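Local coordinates for protein O-phospho-L-seryl-tRNA:Cys-tRNA synthase (Methanocaldococcus jannaschii DSM 2661, PDB 5X6B) that converts O-phosphoserine carried on tRNA(Cys) into cysteine, probably by pyridoxal-phosphate chemistry, at residues L67-Y78 and L298-H309; G125-I133 and L266-I276. All coordinates share one frame; numbering follows the deposited sequence.

Contact 1: residues L67-Y78 and L298-H309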
loop_
_atom_site.group_PDB
_atom_site.type_symbol
_atom_site.label_atom_id
_atom_site.label_comp_id
_atom_site.label_asym_id
_atom_site.label_seq_id
_atom_site.Cartn_x
_atom_site.Cartn_y
_atom_site.Cartn_z
ATOM N N LEU B 67 -0.403 10.320 1.641
ATOM C CA LEU B 67 -1.194 9.670 0.605
ATOM C C LEU B 67 -2.290 10.576 0.069
ATOM O O LEU B 67 -3.046 11.168 0.834
ATOM C CB LEU B 67 -1.807 8.369 1.126
ATOM C CG LEU B 67 -1.050 7.096 0.740
ATOM C CD1 LEU B 67 0.303 7.041 1.437
ATOM C CD2 LEU B 67 -1.882 5.858 1.050
ATOM N N PRO B 68 -2.361 10.695 -1.262
ATOM C CA PRO B 68 -3.451 11.389 -1.945
ATOM C C PRO B 68 -4.690 10.496 -1.988
ATOM O O PRO B 68 -4.557 9.276 -1.865
ATOM C CB PRO B 68 -2.887 11.635 -3.344
ATOM C CG PRO B 68 -1.947 10.490 -3.557
ATOM C CD PRO B 68 -1.352 10.182 -2.206
ATOM N N LYS B 69 -5.868 11.089 -2.163
ATOM C CA LYS B 69 -7.123 10.351 -2.064
ATOM C C LYS B 69 -7.214 9.204 -3.070
ATOM O O LYS B 69 -7.847 8.187 -2.791
ATOM C CB LYS B 69 -8.315 11.299 -2.237
ATOM C CG LYS B 69 -8.321 12.092 -3.530
ATOM C CD LYS B 69 -9.575 12.944 -3.634
ATOM C CE LYS B 69 -9.605 13.748 -4.923
ATOM N NZ LYS B 69 -8.449 14.679 -4.999
ATOM N N GLU B 70 -6.577 9.363 -4.227
ATOM C CA GLU B 70 -6.542 8.305 -5.236
ATOM C C GLU B 70 -5.918 7.037 -4.664
ATOM O O GLU B 70 -6.376 5.927 -4.934
ATOM C CB GLU B 70 -5.756 8.750 -6.475
ATOM C CG GLU B 70 -6.301 9.992 -7.166
ATOM C CD GLU B 70 -5.763 11.282 -6.575
ATOM O OE1 GLU B 70 -5.079 11.221 -5.535
ATOM O OE2 GLU B 70 -6.027 12.358 -7.150
ATOM N N ALA B 71 -4.874 7.212 -3.862
ATOM C CA ALA B 71 -4.157 6.081 -3.296
ATOM C C ALA B 71 -4.936 5.457 -2.148
ATOM O O ALA B 71 -4.924 4.240 -1.977
ATOM C CB ALA B 71 -2.767 6.509 -2.831
ATOM N N LYS B 72 -5.608 6.288 -1.358
ATOM C CA LYS B 72 -6.416 5.786 -0.251
ATOM C C LYS B 72 -7.556 4.910 -0.767
ATOM O O LYS B 72 -7.871 3.878 -0.176
ATOM C CB LYS B 72 -6.972 6.934 0.582
ATOM C CG LYS B 72 -5.923 7.751 1.306
ATOM C CD LYS B 72 -6.583 8.879 2.072
ATOM C CE LYS B 72 -5.577 9.732 2.808
ATOM N NZ LYS B 72 -6.243 10.930 3.396
ATOM N N LYS B 73 -8.167 5.322 -1.874
ATOM C CA LYS B 73 -9.202 4.516 -2.506
ATOM C C LYS B 73 -8.630 3.177 -2.937
ATOM O O LYS B 73 -9.262 2.133 -2.766
ATOM C CB LYS B 73 -9.802 5.241 -3.709
ATOM C CG LYS B 73 -10.503 6.538 -3.368
ATOM C CD LYS B 73 -10.988 7.233 -4.627
ATOM C CE LYS B 73 -11.531 8.612 -4.310
ATOM N NZ LYS B 73 -11.942 9.326 -5.546
ATOM N N ALA B 74 -7.425 3.218 -3.494
ATOM C CA ALA B 74 -6.739 2.013 -3.940
ATOM C C ALA B 74 -6.446 1.083 -2.762
ATOM O O ALA B 74 -6.525 -0.138 -2.892
ATOM C CB ALA B 74 -5.456 2.379 -4.670
ATOM N N VAL B 75 -6.120 1.666 -1.612
ATOM C CA VAL B 75 -5.926 0.895 -0.386
ATOM C C VAL B 75 -7.192 0.135 -0.006
ATOM O O VAL B 75 -7.148 -1.057 0.295
ATOM C CB VAL B 75 -5.511 1.798 0.797
ATOM C CG1 VAL B 75 -5.504 1.011 2.099
ATOM C CG2 VAL B 75 -4.152 2.412 0.546
ATOM N N TYR B 76 -8.324 0.833 -0.035
ATOM C CA TYR B 76 -9.612 0.231 0.294
ATOM C C TYR B 76 -9.917 -0.977 -0.591
ATOM O O TYR B 76 -10.526 -1.947 -0.145
ATOM C CB TYR B 76 -10.730 1.273 0.174
ATOM C CG TYR B 76 -12.122 0.679 0.163
ATOM C CD1 TYR B 76 -12.781 0.377 1.348
ATOM C CD2 TYR B 76 -12.774 0.413 -1.037
ATOM C CE1 TYR B 76 -14.056 -0.174 1.337
ATOM C CE2 TYR B 76 -14.033 -0.140 -1.056
ATOM C CZ TYR B 76 -14.673 -0.428 0.132
ATOM O OH TYR B 76 -15.936 -0.968 0.104
ATOM N N GLU B 77 -9.491 -0.908 -1.846
ATOM C CA GLU B 77 -9.672 -2.006 -2.788
ATOM C C GLU B 77 -8.700 -3.156 -2.552
ATOM O O GLU B 77 -8.974 -4.295 -2.931
ATOM C CB GLU B 77 -9.504 -1.504 -4.218
ATOM C CG GLU B 77 -10.508 -0.466 -4.617
ATOM C CD GLU B 77 -11.904 -1.034 -4.715
ATOM O OE1 GLU B 77 -12.040 -2.219 -5.089
ATOM O OE2 GLU B 77 -12.864 -0.296 -4.413
ATOM N N TYR B 78 -7.563 -2.851 -1.935
ATOM C CA TYR B 78 -6.452 -3.796 -1.877
ATOM C C TYR B 78 -5.866 -4.015 -0.477
ATOM O O TYR B 78 -4.665 -4.193 -0.362
ATOM C CB TYR B 78 -5.314 -3.327 -2.801
ATOM C CG TYR B 78 -5.552 -3.469 -4.296
ATOM C CD1 TYR B 78 -5.172 -4.623 -4.974
ATOM C CD2 TYR B 78 -6.115 -2.436 -5.036
ATOM C CE1 TYR B 78 -5.366 -4.752 -6.337
ATOM C CE2 TYR B 78 -6.316 -2.556 -6.401
ATOM C CZ TYR B 78 -5.936 -3.714 -7.046
ATOM O OH TYR B 78 -6.135 -3.844 -8.401
ATOM N N LEU B 298 0.266 -3.946 -0.583
ATOM C CA LEU B 298 -0.273 -2.590 -0.507
ATOM C C LEU B 298 0.636 -1.444 -0.992
ATOM O O LEU B 298 0.176 -0.588 -1.751
ATOM C CB LEU B 298 -0.709 -2.324 0.937
ATOM C CG LEU B 298 -1.810 -1.306 1.201
ATOM C CD1 LEU B 298 -2.997 -1.553 0.286
ATOM C CD2 LEU B 298 -2.233 -1.395 2.657
ATOM N N PRO B 299 1.912 -1.407 -0.559
ATOM C CA PRO B 299 2.722 -0.235 -0.922
ATOM C C PRO B 299 2.889 -0.004 -2.427
ATOM O O PRO B 299 2.875 1.149 -2.862
ATOM C CB PRO B 299 4.078 -0.541 -0.278
ATOM C CG PRO B 299 3.745 -1.428 0.871
ATOM C CD PRO B 299 2.645 -2.303 0.355
ATOM N N ILE B 300 3.035 -1.068 -3.207
ATOM C CA ILE B 300 3.229 -0.914 -4.644
ATOM C C ILE B 300 1.935 -0.413 -5.290
ATOM O O ILE B 300 1.957 0.294 -6.304
ATOM C CB ILE B 300 3.696 -2.242 -5.306
ATOM C CG1 ILE B 300 4.069 -2.022 -6.774
ATOM C CG2 ILE B 300 2.634 -3.321 -5.192
ATOM C CD1 ILE B 300 5.221 -1.068 -6.973
ATOM N N VAL B 301 0.809 -0.761 -4.679
ATOM C CA VAL B 301 -0.487 -0.311 -5.163
ATOM C C VAL B 301 -0.664 1.186 -4.920
ATOM O O VAL B 301 -1.180 1.901 -5.777
ATOM C CB VAL B 301 -1.628 -1.091 -4.499
ATOM C CG1 VAL B 301 -2.985 -0.535 -4.929
ATOM C CG2 VAL B 301 -1.516 -2.558 -4.854
ATOM N N THR B 302 -0.227 1.658 -3.757
ATOM C CA THR B 302 -0.276 3.083 -3.466
ATOM C C THR B 302 0.688 3.840 -4.376
ATOM O O THR B 302 0.393 4.954 -4.806
ATOM C CB THR B 302 0.060 3.383 -1.995
ATOM O OG1 THR B 302 1.401 2.971 -1.702
ATOM C CG2 THR B 302 -0.906 2.660 -1.076
ATOM N N LEU B 303 1.830 3.224 -4.679
ATOM C CA LEU B 303 2.838 3.844 -5.538
ATOM C C LEU B 303 2.296 4.060 -6.951
ATOM O O LEU B 303 2.496 5.121 -7.547
ATOM C CB LEU B 303 4.107 2.989 -5.578
ATOM C CG LEU B 303 5.343 3.564 -6.276
ATOM C CD1 LEU B 303 5.793 4.861 -5.621
ATOM C CD2 LEU B 303 6.479 2.551 -6.273
ATOM N N MET B 304 1.608 3.054 -7.481
ATOM C CA MET B 304 0.961 3.173 -8.786
ATOM C C MET B 304 -0.204 4.166 -8.750
ATOM O O MET B 304 -0.464 4.874 -9.724
ATOM C CB MET B 304 0.459 1.810 -9.268
ATOM C CG MET B 304 1.560 0.834 -9.665
ATOM S SD MET B 304 0.903 -0.708 -10.347
ATOM C CE MET B 304 0.226 -1.470 -8.876
ATOM N N ALA B 305 -0.904 4.216 -7.622
ATOM C CA ALA B 305 -2.057 5.102 -7.480
ATOM C C ALA B 305 -1.641 6.566 -7.310
ATOM O O ALA B 305 -2.262 7.463 -7.874
ATOM C CB ALA B 305 -2.915 4.658 -6.312
ATOM N N SER B 306 -0.589 6.802 -6.532
ATOM C CA SER B 306 -0.088 8.154 -6.315
ATOM C C SER B 306 0.741 8.662 -7.489
ATOM O O SER B 306 1.145 9.823 -7.510
ATOM C CB SER B 306 0.757 8.215 -5.046
ATOM O OG SER B 306 -0.003 7.840 -3.915
ATOM N N PHE B 307 0.990 7.795 -8.462
ATOM C CA PHE B 307 1.920 8.122 -9.535
ATOM C C PHE B 307 1.493 9.341 -10.372
ATOM O O PHE B 307 2.313 10.230 -10.602
ATOM C CB PHE B 307 2.145 6.901 -10.435
ATOM C CG PHE B 307 3.161 7.127 -11.515
ATOM C CD1 PHE B 307 4.465 7.463 -11.195
ATOM C CD2 PHE B 307 2.819 6.988 -12.848
ATOM C CE1 PHE B 307 5.407 7.677 -12.185
ATOM C CE2 PHE B 307 3.757 7.194 -13.844
ATOM C CZ PHE B 307 5.051 7.538 -13.513
ATOM N N PRO B 308 0.223 9.402 -10.826
ATOM C CA PRO B 308 -0.158 10.610 -11.575
ATOM C C PRO B 308 -0.054 11.891 -10.744
ATOM O O PRO B 308 0.341 12.931 -11.269
ATOM C CB PRO B 308 -1.616 10.336 -11.966
ATOM C CG PRO B 308 -1.737 8.854 -11.946
ATOM C CD PRO B 308 -0.867 8.409 -10.815
ATOM N N HIS B 309 -0.410 11.812 -9.466
ATOM C CA HIS B 309 -0.253 12.940 -8.557
ATOM C C HIS B 309 1.218 13.318 -8.395
ATOM O O HIS B 309 1.549 14.490 -8.229
ATOM C CB HIS B 309 -0.864 12.615 -7.194
ATOM C CG HIS B 309 -0.505 13.593 -6.119
ATOM N ND1 HIS B 309 -0.906 14.908 -6.142
ATOM C CD2 HIS B 309 0.219 13.440 -4.980
ATOM C CE1 HIS B 309 -0.444 15.530 -5.067
ATOM N NE2 HIS B 309 0.242 14.656 -4.349
#

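Contact 2: residues G125-I133 and L266-I276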
loop_
_atom_site.group_PDB
_atom_site.type_symbol
_atom_site.label_atom_id
_atom_site.label_comp_id
_atom_site.label_asym_id
_atom_site.label_seq_id
_atom_site.Cartn_x
_atom_site.Cartn_y
_atom_site.Cartn_z
ATOM N N GLY B 125 17.399 -1.281 -2.454
ATOM C CA GLY B 125 17.919 -0.973 -3.774
ATOM C C GLY B 125 19.429 -0.825 -3.761
ATOM O O GLY B 125 20.114 -1.269 -4.684
ATOM N N LYS B 126 19.948 -0.202 -2.709
ATOM C CA LYS B 126 21.384 -0.037 -2.553
ATOM C C LYS B 126 22.039 -1.383 -2.317
ATOM O O LYS B 126 23.017 -1.738 -2.977
ATOM C CB LYS B 126 21.714 0.893 -1.385
ATOM C CG LYS B 126 21.240 2.323 -1.528
ATOM C CD LYS B 126 21.492 3.049 -0.222
ATOM C CE LYS B 126 20.930 4.443 -0.228
ATOM N NZ LYS B 126 21.104 5.067 1.113
ATOM N N PHE B 127 21.494 -2.123 -1.355
ATOM C CA PHE B 127 22.027 -3.426 -1.002
ATOM C C PHE B 127 22.058 -4.355 -2.204
ATOM O O PHE B 127 23.009 -5.113 -2.381
ATOM C CB PHE B 127 21.217 -4.066 0.121
ATOM C CG PHE B 127 21.665 -5.458 0.455
ATOM C CD1 PHE B 127 22.914 -5.677 1.021
ATOM C CD2 PHE B 127 20.850 -6.545 0.195
ATOM C CE1 PHE B 127 23.339 -6.956 1.325
ATOM C CE2 PHE B 127 21.266 -7.824 0.496
ATOM C CZ PHE B 127 22.515 -8.031 1.063
ATOM N N ILE B 128 21.023 -4.280 -3.034
ATOM C CA ILE B 128 20.931 -5.121 -4.221
ATOM C C ILE B 128 22.091 -4.885 -5.179
ATOM O O ILE B 128 22.743 -5.839 -5.606
ATOM C CB ILE B 128 19.603 -4.900 -4.968
ATOM C CG1 ILE B 128 18.473 -5.628 -4.242
ATOM C CG2 ILE B 128 19.696 -5.416 -6.393
ATOM C CD1 ILE B 128 17.109 -5.278 -4.750
ATOM N N VAL B 129 22.363 -3.626 -5.510
ATOM C CA VAL B 129 23.448 -3.337 -6.444
ATOM C C VAL B 129 24.810 -3.583 -5.788
ATOM O O VAL B 129 25.754 -3.997 -6.454
ATOM C CB VAL B 129 23.381 -1.886 -6.992
ATOM C CG1 VAL B 129 22.089 -1.670 -7.757
ATOM C CG2 VAL B 129 23.525 -0.865 -5.879
ATOM N N MET B 130 24.901 -3.352 -4.482
ATOM C CA MET B 130 26.131 -3.620 -3.750
ATOM C C MET B 130 26.412 -5.115 -3.705
ATOM O O MET B 130 27.560 -5.541 -3.572
ATOM C CB MET B 130 26.050 -3.071 -2.325
ATOM C CG MET B 130 26.235 -1.576 -2.206
ATOM S SD MET B 130 26.204 -1.079 -0.473
ATOM C CE MET B 130 26.310 0.706 -0.627
ATOM N N HIS B 131 25.351 -5.906 -3.816
ATOM C CA HIS B 131 25.453 -7.349 -3.661
ATOM C C HIS B 131 25.635 -8.051 -5.002
ATOM O O HIS B 131 26.238 -9.122 -5.072
ATOM C CB HIS B 131 24.210 -7.883 -2.947
ATOM C CG HIS B 131 24.290 -9.333 -2.587
ATOM N ND1 HIS B 131 23.832 -10.331 -3.421
ATOM C CD2 HIS B 131 24.767 -9.951 -1.484
ATOM C CE1 HIS B 131 24.031 -11.504 -2.847
ATOM N NE2 HIS B 131 24.598 -11.303 -1.671
ATOM N N ALA B 132 25.126 -7.437 -6.065
ATOM C CA ALA B 132 25.107 -8.074 -7.378
ATOM C C ALA B 132 26.100 -7.467 -8.369
ATOM O O ALA B 132 26.326 -8.024 -9.444
ATOM C CB ALA B 132 23.706 -8.016 -7.957
ATOM N N ILE B 133 26.682 -6.325 -8.020
ATOM C CA ILE B 133 27.620 -5.652 -8.917
ATOM C C ILE B 133 29.027 -5.693 -8.340
ATOM O O ILE B 133 29.967 -6.123 -9.001
ATOM C CB ILE B 133 27.211 -4.186 -9.176
ATOM C CG1 ILE B 133 25.755 -4.119 -9.642
ATOM C CG2 ILE B 133 28.140 -3.536 -10.190
ATOM C CD1 ILE B 133 25.466 -4.955 -10.872
ATOM N N LEU B 266 14.292 0.713 -7.993
ATOM C CA LEU B 266 15.669 0.631 -8.453
ATOM C C LEU B 266 15.665 0.728 -9.967
ATOM O O LEU B 266 15.126 -0.141 -10.649
ATOM C CB LEU B 266 16.338 -0.664 -7.993
ATOM C CG LEU B 266 17.750 -0.946 -8.525
ATOM C CD1 LEU B 266 18.707 0.185 -8.173
ATOM C CD2 LEU B 266 18.278 -2.271 -7.992
ATOM N N ALA B 267 16.239 1.805 -10.490
ATOM C CA ALA B 267 16.351 1.972 -11.930
ATOM C C ALA B 267 17.792 1.727 -12.344
ATOM O O ALA B 267 18.717 2.036 -11.595
ATOM C CB ALA B 267 15.894 3.356 -12.353
ATOM N N PHE B 268 17.983 1.167 -13.534
ATOM C CA PHE B 268 19.322 0.789 -13.974
ATOM C C PHE B 268 19.429 0.643 -15.489
ATOM O O PHE B 268 18.434 0.418 -16.180
ATOM C CB PHE B 268 19.754 -0.515 -13.290
ATOM C CG PHE B 268 18.786 -1.657 -13.478
ATOM C CD1 PHE B 268 18.915 -2.524 -14.554
ATOM C CD2 PHE B 268 17.758 -1.871 -12.573
ATOM C CE1 PHE B 268 18.034 -3.575 -14.726
ATOM C CE2 PHE B 268 16.871 -2.921 -12.742
ATOM C CZ PHE B 268 17.010 -3.773 -13.820
ATOM N N SER B 269 20.653 0.770 -15.994
ATOM C CA SER B 269 20.922 0.662 -17.422
ATOM C C SER B 269 20.916 -0.790 -17.886
ATOM O O SER B 269 21.187 -1.700 -17.097
ATOM C CB SER B 269 22.269 1.301 -17.757
ATOM O OG SER B 269 23.328 0.619 -17.103
ATOM N N GLU B 270 20.621 -0.996 -19.168
ATOM C CA GLU B 270 20.636 -2.329 -19.769
ATOM C C GLU B 270 21.971 -3.040 -19.549
ATOM O O GLU B 270 22.024 -4.267 -19.452
ATOM C CB GLU B 270 20.333 -2.238 -21.268
ATOM C CG GLU B 270 20.379 -3.570 -22.018
ATOM C CD GLU B 270 19.255 -4.520 -21.628
ATOM O OE1 GLU B 270 18.319 -4.088 -20.921
ATOM O OE2 GLU B 270 19.304 -5.701 -22.033
ATOM N N GLU B 271 23.042 -2.256 -19.457
ATOM C CA GLU B 271 24.388 -2.783 -19.260
ATOM C C GLU B 271 24.483 -3.655 -18.010
ATOM O O GLU B 271 25.170 -4.674 -18.009
ATOM C CB GLU B 271 25.394 -1.631 -19.179
ATOM C CG GLU B 271 26.839 -2.060 -18.992
ATOM C CD GLU B 271 27.790 -0.880 -18.895
ATOM O OE1 GLU B 271 27.324 0.271 -19.022
ATOM O OE2 GLU B 271 29.002 -1.101 -18.689
ATOM N N PHE B 272 23.782 -3.261 -16.953
ATOM C CA PHE B 272 23.838 -3.993 -15.692
ATOM C C PHE B 272 22.587 -4.835 -15.441
ATOM O O PHE B 272 22.381 -5.327 -14.333
ATOM C CB PHE B 272 24.035 -3.028 -14.524
ATOM C CG PHE B 272 25.328 -2.274 -14.568
ATOM C CD1 PHE B 272 26.454 -2.769 -13.933
ATOM C CD2 PHE B 272 25.416 -1.062 -15.232
ATOM C CE1 PHE B 272 27.649 -2.068 -13.963
ATOM C CE2 PHE B 272 26.602 -0.358 -15.268
ATOM C CZ PHE B 272 27.724 -0.861 -14.633
ATOM N N SER B 273 21.759 -4.997 -16.467
ATOM C CA SER B 273 20.508 -5.739 -16.329
ATOM C C SER B 273 20.743 -7.200 -15.936
ATOM O O SER B 273 20.067 -7.729 -15.052
ATOM C CB SER B 273 19.709 -5.670 -17.633
ATOM O OG SER B 273 18.499 -6.397 -17.531
ATOM N N ASP B 274 21.717 -7.833 -16.585
ATOM C CA ASP B 274 21.984 -9.261 -16.404
ATOM C C ASP B 274 22.338 -9.644 -14.970
ATOM O O ASP B 274 22.064 -10.763 -14.536
ATOM C CB ASP B 274 23.113 -9.706 -17.336
ATOM C CG ASP B 274 22.710 -9.682 -18.798
ATOM O OD1 ASP B 274 21.493 -9.647 -19.084
ATOM O OD2 ASP B 274 23.614 -9.708 -19.661
ATOM N N LYS B 275 22.954 -8.726 -14.237
ATOM C CA LYS B 275 23.362 -9.020 -12.870
ATOM C C LYS B 275 22.267 -8.671 -11.869
ATOM O O LYS B 275 22.072 -9.377 -10.880
ATOM C CB LYS B 275 24.652 -8.272 -12.531
ATOM C CG LYS B 275 25.554 -8.060 -13.732
ATOM C CD LYS B 275 27.023 -8.136 -13.345
ATOM C CE LYS B 275 27.916 -8.078 -14.576
ATOM N NZ LYS B 275 29.112 -7.221 -14.353
ATOM N N ILE B 276 21.550 -7.584 -12.128
ATOM C CA ILE B 276 20.449 -7.193 -11.262
ATOM C C ILE B 276 19.311 -8.191 -11.409
ATOM O O ILE B 276 18.815 -8.731 -10.420
ATOM C CB ILE B 276 19.941 -5.774 -11.583
ATOM C CG1 ILE B 276 21.060 -4.743 -11.394
ATOM C CG2 ILE B 276 18.753 -5.427 -10.705
ATOM C CD1 ILE B 276 21.582 -4.657 -9.976
#

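Contact 1: residues L67-Y78 and L298-H309
T302 meets A71 where helix 298-305 passes helix 69-77, their CB atoms 4.3 Å apart. Beyond CB the threonine divides. Its CG2 meets CG2 of V75 at 3.6 Å and also touches CD2 of L67, whose side chain crosses it at about a right angle. Its OG1, set between the backbone N and the carbonyl carbon (chi1 63°), turns back onto its own helix and donates to P299 O from 28° off the carbonyl plane, on the same face as the backbone donor L303 N. This hydroxyl is also hydrogen-bonded to S260 N, in the loop that follows K255, the residue bearing pyridoxal phosphate in this fold type I enzyme. A valine here would lack the hydroxyl and would probably leave S260 N without its partner, weakening the tie between helix and loop. The helix axes approach to 8.3 Å at 145°, and small residues fill the crossing: A305 CB lies 3.6 Å from A71 CA and 3.8 Å from A74 CB. Towards one end, L298 CD1 packs on V75 CG1, while V301 lays CG2 over one face of the Y78 ring, offset toward the rim, and its CG1 lies 3.7 Å from Y78 CD2. At the other end P68 lies against S306, whose OG is hydrogen-bonded to A258 O, and P68 CB lies over one face of the H309 ring, nearest CD2.

Contact 2: residues G125-I133 and L266-I276
G125 brings its carbonyl O to within 3.9 Å of L266 CD2, so the helix backbone itself meets the side chain rising from strand 264-268. One turn on, I128 points CG2 into the same place; with chi1 at -78° that branch stands anti to the backbone N, touching L266 CD2 at 3.8 Å and, more loosely, I276 CD1. V129 adds CG1, which sits 3.8 Å from I276 CD1 and 3.9 Å from L266 CD2; the valine and I276 side chains run side by side and point the same way, whereas L266 meets the valine at a slant. Helix 122-132 thus lies on the mixed seven-stranded sheet of the fold type I pyridoxal-phosphate enzymes, the N-to-C directions of segments 125-132 and 266-268 differing by 43°, and V129 also packs on F248 of the adjacent strand 248-252 and L227 of the next, 226-229. Toward the helix end contacts with L266 stop, and F272 and K275 join I276 as partners. A132 and K275 pack against each other's backbone carbonyls, A132 CB on K275 O at 3.6 Å and A132 O against K275 CB. I133 follows, crossing the K275 side chain at about a right angle: its CD1 lies 3.8 Å from K275 CB, 3.9 Å from F272 CD1 and 4.0 Å from I276 CD1. The F272 ring, approached obliquely by this methyl, also meets the ring of F248.

From the N terminus the chain passes strand 56-57 and helix 60-63 before helix 69-77, the first half of contact 1, then reaches helix 122-132, the first half of contact 2. Contact 2 closes a loop of 132 residues that carries most of the seven-stranded sheet and returns along strand 264-268 into helix 273-276. The chain then runs on to helix 298-305, which meets helix 69-77 and completes contact 1. The closures are therefore nested and do not cross: contact 2 lies within the 219-residue span between the segments of contact 1, although the two do not touch. Contact 1 joins two helices, contact 2 a helix to the sheet and to helix 273-276, and both touch the second subunit. Their centres lie about 27 Å apart.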